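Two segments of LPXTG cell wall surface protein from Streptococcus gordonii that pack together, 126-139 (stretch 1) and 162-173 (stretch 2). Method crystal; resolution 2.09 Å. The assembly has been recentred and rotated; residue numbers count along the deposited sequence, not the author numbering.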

ATOM      1  N   SER B 126      -0.638 -30.735  26.272  1.00 38.17           N
ATOM      2  CA  SER B 126       0.243 -31.774  25.779  1.00 44.61           C
ATOM      3  C   SER B 126       1.508 -31.160  25.169  1.00 44.07           C
ATOM      4  O   SER B 126       2.622 -31.558  25.508  1.00 39.58           O
ATOM      5  N   GLU B 127       1.329 -30.184  24.278  1.00 36.94           N
ATOM      6  CA  GLU B 127       2.458 -29.492  23.652  1.00 30.63           C
ATOM      7  C   GLU B 127       3.349 -28.817  24.695  1.00 26.64           C
ATOM      8  O   GLU B 127       4.568 -28.931  24.654  1.00 30.54           O
ATOM      9  N   MET B 128       2.734 -28.119  25.640  1.00 27.65           N
ATOM     10  CA  MET B 128       3.496 -27.427  26.675  1.00 38.00           C
ATOM     11  C   MET B 128       4.349 -28.390  27.485  1.00 42.55           C
ATOM     12  O   MET B 128       5.493 -28.081  27.833  1.00 29.67           O
ATOM     13  N   ASN B 129       3.789 -29.558  27.784  1.00 38.24           N
ATOM     14  CA  ASN B 129       4.507 -30.559  28.572  1.00 40.12           C
ATOM     15  C   ASN B 129       5.460 -31.440  27.761  1.00 45.85           C
ATOM     16  O   ASN B 129       6.352 -32.077  28.330  1.00 38.99           O
ATOM     17  N   SER B 130       5.273 -31.475  26.443  1.00 31.15           N
ATOM     18  CA  SER B 130       6.098 -32.326  25.581  1.00 34.62           C
ATOM     19  C   SER B 130       7.586 -32.086  25.815  1.00 36.33           C
ATOM     20  O   SER B 130       7.985 -31.086  26.412  1.00 45.34           O
ATOM     21  N   ALA B 131       8.416 -33.003  25.339  1.00 41.37           N
ATOM     22  CA  ALA B 131       9.854 -32.828  25.466  1.00 36.74           C
ATOM     23  C   ALA B 131      10.410 -32.022  24.296  1.00 37.39           C
ATOM     24  O   ALA B 131      11.342 -31.242  24.457  1.00 43.42           O
ATOM     25  N   GLN B 132       9.825 -32.201  23.118  1.00 42.32           N
ATOM     26  CA  GLN B 132      10.427 -31.656  21.906  1.00 47.43           C
ATOM     27  C   GLN B 132       9.884 -30.299  21.438  1.00 40.15           C
ATOM     28  O   GLN B 132      10.571 -29.602  20.696  1.00 43.91           O
ATOM     29  N   LYS B 133       8.672 -29.924  21.851  1.00 28.17           N
ATOM     30  CA  LYS B 133       8.076 -28.677  21.363  1.00 28.68           C
ATOM     31  C   LYS B 133       8.421 -27.507  22.277  1.00 36.80           C
ATOM     32  O   LYS B 133       8.230 -27.586  23.492  1.00 40.09           O
ATOM     33  N   SER B 134       8.919 -26.417  21.697  1.00 30.14           N
ATOM     34  CA  SER B 134       9.351 -25.272  22.502  1.00 33.50           C
ATOM     35  C   SER B 134       9.024 -23.902  21.902  1.00 34.59           C
ATOM     36  O   SER B 134       9.213 -22.880  22.563  1.00 30.68           O
ATOM     37  N   THR B 135       8.548 -23.866  20.663  1.00 28.24           N
ATOM     38  CA  THR B 135       8.255 -22.581  20.043  1.00 23.33           C
ATOM     39  C   THR B 135       6.872 -22.547  19.410  1.00 32.10           C
ATOM     40  O   THR B 135       6.207 -23.581  19.272  1.00 25.62           O
ATOM     41  N   VAL B 136       6.437 -21.345  19.038  1.00 20.35           N
ATOM     42  CA  VAL B 136       5.159 -21.166  18.369  1.00 19.62           C
ATOM     43  C   VAL B 136       5.383 -20.340  17.100  1.00 23.12           C
ATOM     44  O   VAL B 136       6.137 -19.364  17.099  1.00 24.48           O
ATOM     45  N   GLU B 137       4.733 -20.748  16.019  1.00 26.17           N
ATOM     46  CA  GLU B 137       4.852 -20.083  14.729  1.00 27.03           C
ATOM     47  C   GLU B 137       4.193 -18.699  14.760  1.00 21.53           C
ATOM     48  O   GLU B 137       3.133 -18.529  15.361  1.00 18.33           O
ATOM     49  N   PHE B 138       4.803 -17.709  14.117  1.00 22.23           N
ATOM     50  CA  PHE B 138       4.081 -16.451  13.911  1.00 19.77           C
ATOM     51  C   PHE B 138       4.260 -15.798  12.544  1.00 17.95           C
ATOM     52  O   PHE B 138       3.407 -15.026  12.121  1.00 16.05           O
ATOM     53  N   PHE B 139       5.343 -16.118  11.843  1.00 18.64           N
ATOM     54  CA  PHE B 139       5.693 -15.374  10.640  1.00 13.09           C
ATOM     55  C   PHE B 139       6.666 -16.116   9.739  1.00 23.40           C
ATOM     56  O   PHE B 139       7.622 -16.738  10.213  1.00 16.32           O
ATOM     57  N   HIS B 162      14.190 -28.913  12.282  1.00 28.83           N
ATOM     58  CA  HIS B 162      13.396 -27.896  12.958  1.00 33.34           C
ATOM     59  C   HIS B 162      11.972 -28.385  13.186  1.00 33.75           C
ATOM     60  O   HIS B 162      11.035 -27.937  12.527  1.00 36.86           O
ATOM     61  N   ASP B 163      11.821 -29.310  14.126  1.00 33.36           N
ATOM     62  CA  ASP B 163      10.521 -29.883  14.439  1.00 28.46           C
ATOM     63  C   ASP B 163      10.188 -29.684  15.913  1.00 29.12           C
ATOM     64  O   ASP B 163       9.821 -30.630  16.607  1.00 26.77           O
ATOM     65  N   TYR B 164      10.322 -28.450  16.387  1.00 25.96           N
ATOM     66  CA  TYR B 164      10.031 -28.142  17.782  1.00 29.88           C
ATOM     67  C   TYR B 164       8.942 -27.080  17.929  1.00 25.84           C
ATOM     68  O   TYR B 164       8.834 -26.426  18.968  1.00 28.08           O
ATOM     69  N   ILE B 165       8.127 -26.922  16.893  1.00 22.25           N
ATOM     70  CA  ILE B 165       7.058 -25.926  16.914  1.00 22.15           C
ATOM     71  C   ILE B 165       5.743 -26.529  17.388  1.00 29.42           C
ATOM     72  O   ILE B 165       5.296 -27.547  16.867  1.00 27.82           O
ATOM     73  N   MET B 166       5.117 -25.892  18.372  1.00 28.49           N
ATOM     74  CA  MET B 166       3.860 -26.379  18.933  1.00 29.12           C
ATOM     75  C   MET B 166       2.692 -26.257  17.966  1.00 29.92           C
ATOM     76  O   MET B 166       2.533 -25.230  17.303  1.00 27.90           O
ATOM     77  N   ASN B 167       1.874 -27.306  17.900  1.00 22.31           N
ATOM     78  CA  ASN B 167       0.634 -27.270  17.137  1.00 32.93           C
ATOM     79  C   ASN B 167      -0.570 -27.038  18.035  1.00 33.01           C
ATOM     80  O   ASN B 167      -0.774 -27.751  19.016  1.00 26.46           O
ATOM     81  N   LYS B 168      -1.369 -26.041  17.690  1.00 22.60           N
ATOM     82  CA  LYS B 168      -2.643 -25.842  18.360  1.00 26.49           C
ATOM     83  C   LYS B 168      -2.472 -25.662  19.850  1.00 27.92           C
ATOM     84  O   LYS B 168      -3.286 -26.156  20.632  1.00 32.23           O
ATOM     85  N   ALA B 169      -1.418 -24.955  20.245  1.00 25.37           N
ATOM     86  CA  ALA B 169      -1.175 -24.648  21.655  1.00 20.86           C
ATOM     87  C   ALA B 169      -1.599 -23.223  22.033  1.00 30.56           C
ATOM     88  O   ALA B 169      -2.134 -22.984  23.123  1.00 26.66           O
ATOM     89  N   PHE B 170      -1.341 -22.272  21.140  1.00 25.91           N
ATOM     90  CA  PHE B 170      -1.768 -20.888  21.348  1.00 21.72           C
ATOM     91  C   PHE B 170      -2.342 -20.369  20.041  1.00 25.43           C
ATOM     92  O   PHE B 170      -1.830 -20.700  18.971  1.00 20.97           O
ATOM     93  N   TRP B 171      -3.374 -19.533  20.107  1.00 18.94           N
ATOM     94  CA  TRP B 171      -3.699 -18.726  18.932  1.00 18.73           C
ATOM     95  C   TRP B 171      -2.933 -17.409  19.063  1.00 29.50           C
ATOM     96  O   TRP B 171      -2.519 -17.038  20.168  1.00 24.00           O
ATOM     97  N   ILE B 172      -2.715 -16.722  17.946  1.00 19.58           N
ATOM     98  CA  ILE B 172      -1.863 -15.548  17.975  1.00 20.72           C
ATOM     99  C   ILE B 172      -2.605 -14.284  17.561  1.00 22.21           C
ATOM    100  O   ILE B 172      -3.606 -14.332  16.842  1.00 22.25           O
ATOM    101  N   ASP B 173      -2.088 -13.158  18.035  1.00 20.53           N
ATOM    102  CA  ASP B 173      -2.555 -11.845  17.652  1.00 25.34           C
ATOM    103  C   ASP B 173      -1.308 -11.024  17.360  1.00 23.30           C
ATOM    104  O   ASP B 173      -0.552 -10.686  18.266  1.00 19.58           O
TER

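The two stretches meet through a single beta bridge, accompanied by an apolar cluster of side chains and by charged groups that satisfy loop backbone. At the bridge, Tyr164 O accepts hydrogen bonds from Ser134 N (2.7 Å) and Thr135 N (3.1 Å), and Met166 N donates to Thr135 O (2.7 Å), so Thr135 and Ile165 lie paired, their CA atoms 4.7 Å apart.

Met166 loses more surface here than any other residue. Its m, t, t side chain is long and unbranched, reaching out until CE lies 3.6 Å from Met128 SD, while its CG rests 3.7 Å from Lys133 CB. Met128, all m, starts sideways, but its flexible end comes nearer; its SD also sits at the edge of the Phe170 ring, 3.7 Å from CZ. Phe170 (m) points toward stretch 1 and brings CD2 to 3.6 Å from Val136 CG2. Val136 (t) points away at CB, yet its branches still reach the cluster, with CG1 4.3 Å from Ile172 CG2. Farther along, Ile172 (p, t) sets CD1 4.2 Å from Phe138 CB.

Polar side chains serve the backbone. Glu127 (m, m) points toward stretch 2, and its OE2 accepts a hydrogen bond from Asn167 N at 2.6 Å, giving a buried carboxylate a partner in a loop. Lys133 (m, m, t, t) lays its aliphatic part along stretch 2, CD 3.6 Å from Ile165 O, and carries NZ to Asp163, forming a hydrogen bond to O (3.1 Å) and a salt bridge to OD1 (3.4 Å). Water 1 accepts from Lys133 NZ at 2.8 Å and lies 2.8 Å from both Asp163 OD1 and Ile165 O. Beyond the bridge, water 2 accepts from Glu137 N (2.9 Å) and lies 2.8 Å from Met166 O, linking backbones that no longer pair directly.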

ATOM      1  CB  SER B 126      -0.508 -32.619  24.751  1.00 37.47           C
ATOM      2  OG  SER B 126       0.298 -33.658  24.244  1.00 44.74           O
ATOM      3  CB  GLU B 127       1.964 -28.452  22.640  1.00 28.74           C
ATOM      4  CG  GLU B 127       1.195 -29.036  21.478  1.00 27.56           C
ATOM      5  CD  GLU B 127       2.081 -29.844  20.532  1.00 36.67           C
ATOM      6  OE1 GLU B 127       2.317 -31.035  20.808  1.00 41.59           O
ATOM      7  OE2 GLU B 127       2.546 -29.291  19.515  1.00 27.84           O
ATOM      8  CB  MET B 128       2.564 -26.636  27.595  1.00 33.42           C
ATOM      9  CG  MET B 128       1.933 -25.431  26.911  1.00 32.95           C
ATOM     10  SD  MET B 128       3.126 -24.143  26.505  1.00 32.80           S
ATOM     11  CE  MET B 128       3.248 -23.299  28.081  1.00 24.90           C
ATOM     12  CB  ASN B 129       3.526 -31.436  29.347  1.00 37.91           C
ATOM     13  CG  ASN B 129       2.802 -30.669  30.420  1.00 41.20           C
ATOM     14  OD1 ASN B 129       1.644 -30.949  30.725  1.00 52.92           O
ATOM     15  ND2 ASN B 129       3.476 -29.683  30.994  1.00 40.35           N
ATOM     16  CB  SER B 130       5.776 -32.074  24.106  1.00 41.89           C
ATOM     17  OG  SER B 130       6.491 -30.943  23.631  1.00 43.80           O
ATOM     18  CB  ALA B 131      10.548 -34.180  25.566  1.00 42.46           C
ATOM     19  CB  GLN B 132      10.356 -32.674  20.761  1.00 50.67           C
ATOM     20  CG  GLN B 132       8.942 -33.141  20.439  1.00 78.43           C
ATOM     21  CD  GLN B 132       8.816 -33.743  19.046  1.00 95.41           C
ATOM     22  OE1 GLN B 132       9.571 -33.390  18.132  1.00 92.38           O
ATOM     23  NE2 GLN B 132       7.856 -34.658  18.876  1.00 97.27           N
ATOM     24  CB  LYS B 133       6.559 -28.797  21.239  1.00 29.78           C
ATOM     25  CG  LYS B 133       6.071 -29.949  20.385  1.00 31.42           C
ATOM     26  CD  LYS B 133       6.753 -29.990  19.041  1.00 27.05           C
ATOM     27  CE  LYS B 133       6.002 -30.923  18.116  1.00 38.01           C
ATOM     28  NZ  LYS B 133       6.806 -31.311  16.925  1.00 44.46           N
ATOM     29  CB  SER B 134      10.854 -25.340  22.769  1.00 28.16           C
ATOM     30  OG  SER B 134      11.579 -25.214  21.557  1.00 27.64           O
ATOM     31  CB  THR B 135       9.305 -22.207  18.984  1.00 26.47           C
ATOM     32  OG1 THR B 135       9.153 -23.059  17.842  1.00 30.08           O
ATOM     33  CG2 THR B 135      10.719 -22.335  19.537  1.00 22.62           C
ATOM     34  CB  VAL B 136       4.125 -20.482  19.301  1.00 25.15           C
ATOM     35  CG1 VAL B 136       2.883 -20.070  18.539  1.00 15.96           C
ATOM     36  CG2 VAL B 136       3.757 -21.397  20.469  1.00 29.47           C
ATOM     37  CB  GLU B 137       4.172 -20.954  13.669  1.00 20.48           C
ATOM     38  CG  GLU B 137       4.268 -20.425  12.245  1.00 19.81           C
ATOM     39  CD  GLU B 137       5.644 -20.640  11.625  1.00 25.56           C
ATOM     40  OE1 GLU B 137       6.336 -21.621  11.983  1.00 20.72           O
ATOM     41  OE2 GLU B 137       6.039 -19.811  10.773  1.00 26.57           O
ATOM     42  CB  PHE B 138       4.345 -15.441  15.043  1.00 17.28           C
ATOM     43  CG  PHE B 138       5.679 -14.758  14.967  1.00 19.11           C
ATOM     44  CD1 PHE B 138       5.787 -13.486  14.430  1.00 22.13           C
ATOM     45  CD2 PHE B 138       6.829 -15.376  15.462  1.00 15.64           C
ATOM     46  CE1 PHE B 138       7.015 -12.845  14.374  1.00 20.81           C
ATOM     47  CE2 PHE B 138       8.058 -14.741  15.400  1.00 14.77           C
ATOM     48  CZ  PHE B 138       8.155 -13.475  14.868  1.00 15.97           C
ATOM     49  CB  PHE B 139       6.300 -14.016  11.047  1.00 14.68           C
ATOM     50  CG  PHE B 139       6.781 -13.181   9.891  1.00 16.22           C
ATOM     51  CD1 PHE B 139       5.877 -12.539   9.054  1.00 17.62           C
ATOM     52  CD2 PHE B 139       8.140 -13.016   9.656  1.00 19.96           C
ATOM     53  CE1 PHE B 139       6.314 -11.746   8.000  1.00 15.86           C
ATOM     54  CE2 PHE B 139       8.587 -12.220   8.595  1.00 20.81           C
ATOM     55  CZ  PHE B 139       7.675 -11.596   7.770  1.00 12.26           C
ATOM     56  CB  HIS B 162      13.390 -26.595  12.154  1.00 32.58           C
ATOM     57  CG  HIS B 162      14.739 -25.961  12.025  1.00 36.09           C
ATOM     58  ND1 HIS B 162      15.669 -26.371  11.095  1.00 30.67           N
ATOM     59  CD2 HIS B 162      15.316 -24.946  12.712  1.00 33.64           C
ATOM     60  CE1 HIS B 162      16.760 -25.636  11.213  1.00 36.89           C
ATOM     61  NE2 HIS B 162      16.572 -24.765  12.186  1.00 36.90           N
ATOM     62  CB  ASP B 163      10.503 -31.372  14.092  1.00 38.70           C
ATOM     63  CG  ASP B 163       9.102 -31.949  14.058  1.00 39.02           C
ATOM     64  OD1 ASP B 163       8.150 -31.190  13.781  1.00 38.86           O
ATOM     65  OD2 ASP B 163       8.953 -33.162  14.307  1.00 39.12           O
ATOM     66  CB  TYR B 164      11.309 -27.735  18.534  1.00 36.66           C
ATOM     67  CG  TYR B 164      12.200 -26.821  17.741  1.00 40.69           C
ATOM     68  CD1 TYR B 164      11.865 -25.482  17.567  1.00 41.69           C
ATOM     69  CD2 TYR B 164      13.368 -27.293  17.145  1.00 37.73           C
ATOM     70  CE1 TYR B 164      12.671 -24.627  16.826  1.00 41.90           C
ATOM     71  CE2 TYR B 164      14.180 -26.452  16.403  1.00 40.76           C
ATOM     72  CZ  TYR B 164      13.824 -25.113  16.247  1.00 44.08           C
ATOM     73  OH  TYR B 164      14.611 -24.254  15.514  1.00 36.21           O
ATOM     74  CB  ILE B 165       6.848 -25.286  15.536  1.00 28.41           C
ATOM     75  CG1 ILE B 165       8.195 -24.938  14.892  1.00 23.51           C
ATOM     76  CG2 ILE B 165       5.977 -24.038  15.662  1.00 21.07           C
ATOM     77  CD1 ILE B 165       8.088 -24.524  13.441  1.00 20.10           C
ATOM     78  CB  MET B 166       3.510 -25.602  20.201  1.00 25.81           C
ATOM     79  CG  MET B 166       4.483 -25.789  21.320  1.00 23.49           C
ATOM     80  SD  MET B 166       3.926 -24.900  22.790  1.00 29.21           S
ATOM     81  CE  MET B 166       5.257 -25.359  23.898  1.00 25.70           C
ATOM     82  CB  ASN B 167       0.429 -28.575  16.363  1.00 31.14           C
ATOM     83  CG  ASN B 167       1.464 -28.776  15.286  1.00 47.63           C
ATOM     84  OD1 ASN B 167       2.525 -29.361  15.531  1.00 38.18           O
ATOM     85  ND2 ASN B 167       1.160 -28.302  14.077  1.00 36.99           N
ATOM     86  CB  LYS B 168      -3.573 -27.029  18.094  1.00 17.23           C
ATOM     87  CG  LYS B 168      -3.879 -27.253  16.629  1.00 24.25           C
ATOM     88  CD  LYS B 168      -4.571 -28.599  16.418  1.00 33.40           C
ATOM     89  CE  LYS B 168      -4.820 -28.868  14.951  1.00 37.54           C
ATOM     90  NZ  LYS B 168      -5.359 -30.240  14.755  1.00 58.26           N
ATOM     91  CB  ALA B 169       0.286 -24.865  21.991  1.00 22.04           C
ATOM     92  CB  PHE B 170      -0.582 -19.967  21.696  1.00 21.59           C
ATOM     93  CG  PHE B 170       0.177 -20.346  22.942  1.00 24.60           C
ATOM     94  CD1 PHE B 170      -0.037 -19.671  24.129  1.00 22.56           C
ATOM     95  CD2 PHE B 170       1.140 -21.331  22.910  1.00 20.17           C
ATOM     96  CE1 PHE B 170       0.663 -19.993  25.263  1.00 25.21           C
ATOM     97  CE2 PHE B 170       1.845 -21.659  24.038  1.00 33.21           C
ATOM     98  CZ  PHE B 170       1.604 -20.993  25.222  1.00 28.22           C
ATOM     99  CB  TRP B 171      -5.210 -18.517  18.737  1.00 16.95           C
ATOM    100  CG  TRP B 171      -5.962 -17.845  19.876  1.00 23.78           C
ATOM    101  CD1 TRP B 171      -6.432 -18.439  21.009  1.00 21.13           C
ATOM    102  CD2 TRP B 171      -6.373 -16.465  19.948  1.00 23.18           C
ATOM    103  NE1 TRP B 171      -7.102 -17.515  21.789  1.00 20.88           N
ATOM    104  CE2 TRP B 171      -7.073 -16.299  21.160  1.00 25.01           C
ATOM    105  CE3 TRP B 171      -6.203 -15.356  19.109  1.00 25.22           C
ATOM    106  CZ2 TRP B 171      -7.595 -15.066  21.560  1.00 26.95           C
ATOM    107  CZ3 TRP B 171      -6.727 -14.135  19.503  1.00 25.85           C
ATOM    108  CH2 TRP B 171      -7.418 -14.002  20.717  1.00 32.04           C
ATOM    109  CB  ILE B 172      -0.613 -15.727  17.087  1.00 22.36           C
ATOM    110  CG1 ILE B 172      -1.009 -15.700  15.603  1.00 25.47           C
ATOM    111  CG2 ILE B 172       0.130 -17.007  17.466  1.00 17.86           C
ATOM    112  CD1 ILE B 172       0.167 -15.863  14.646  1.00 22.55           C
ATOM    113  CB  ASP B 173      -3.390 -11.222  18.780  1.00 18.70           C
ATOM    114  CG  ASP B 173      -3.884  -9.812  18.447  1.00 25.05           C
ATOM    115  OD1 ASP B 173      -4.635  -9.239  19.264  1.00 32.11           O
ATOM    116  OD2 ASP B 173      -3.528  -9.269  17.383  1.00 22.29           O
TER
HETATM  117  O   HOH W   1       6.970 -29.090  15.182  1.00 22.30           O
HETATM  118  O   HOH W   2       2.545 -22.650  16.289  1.00 21.94           O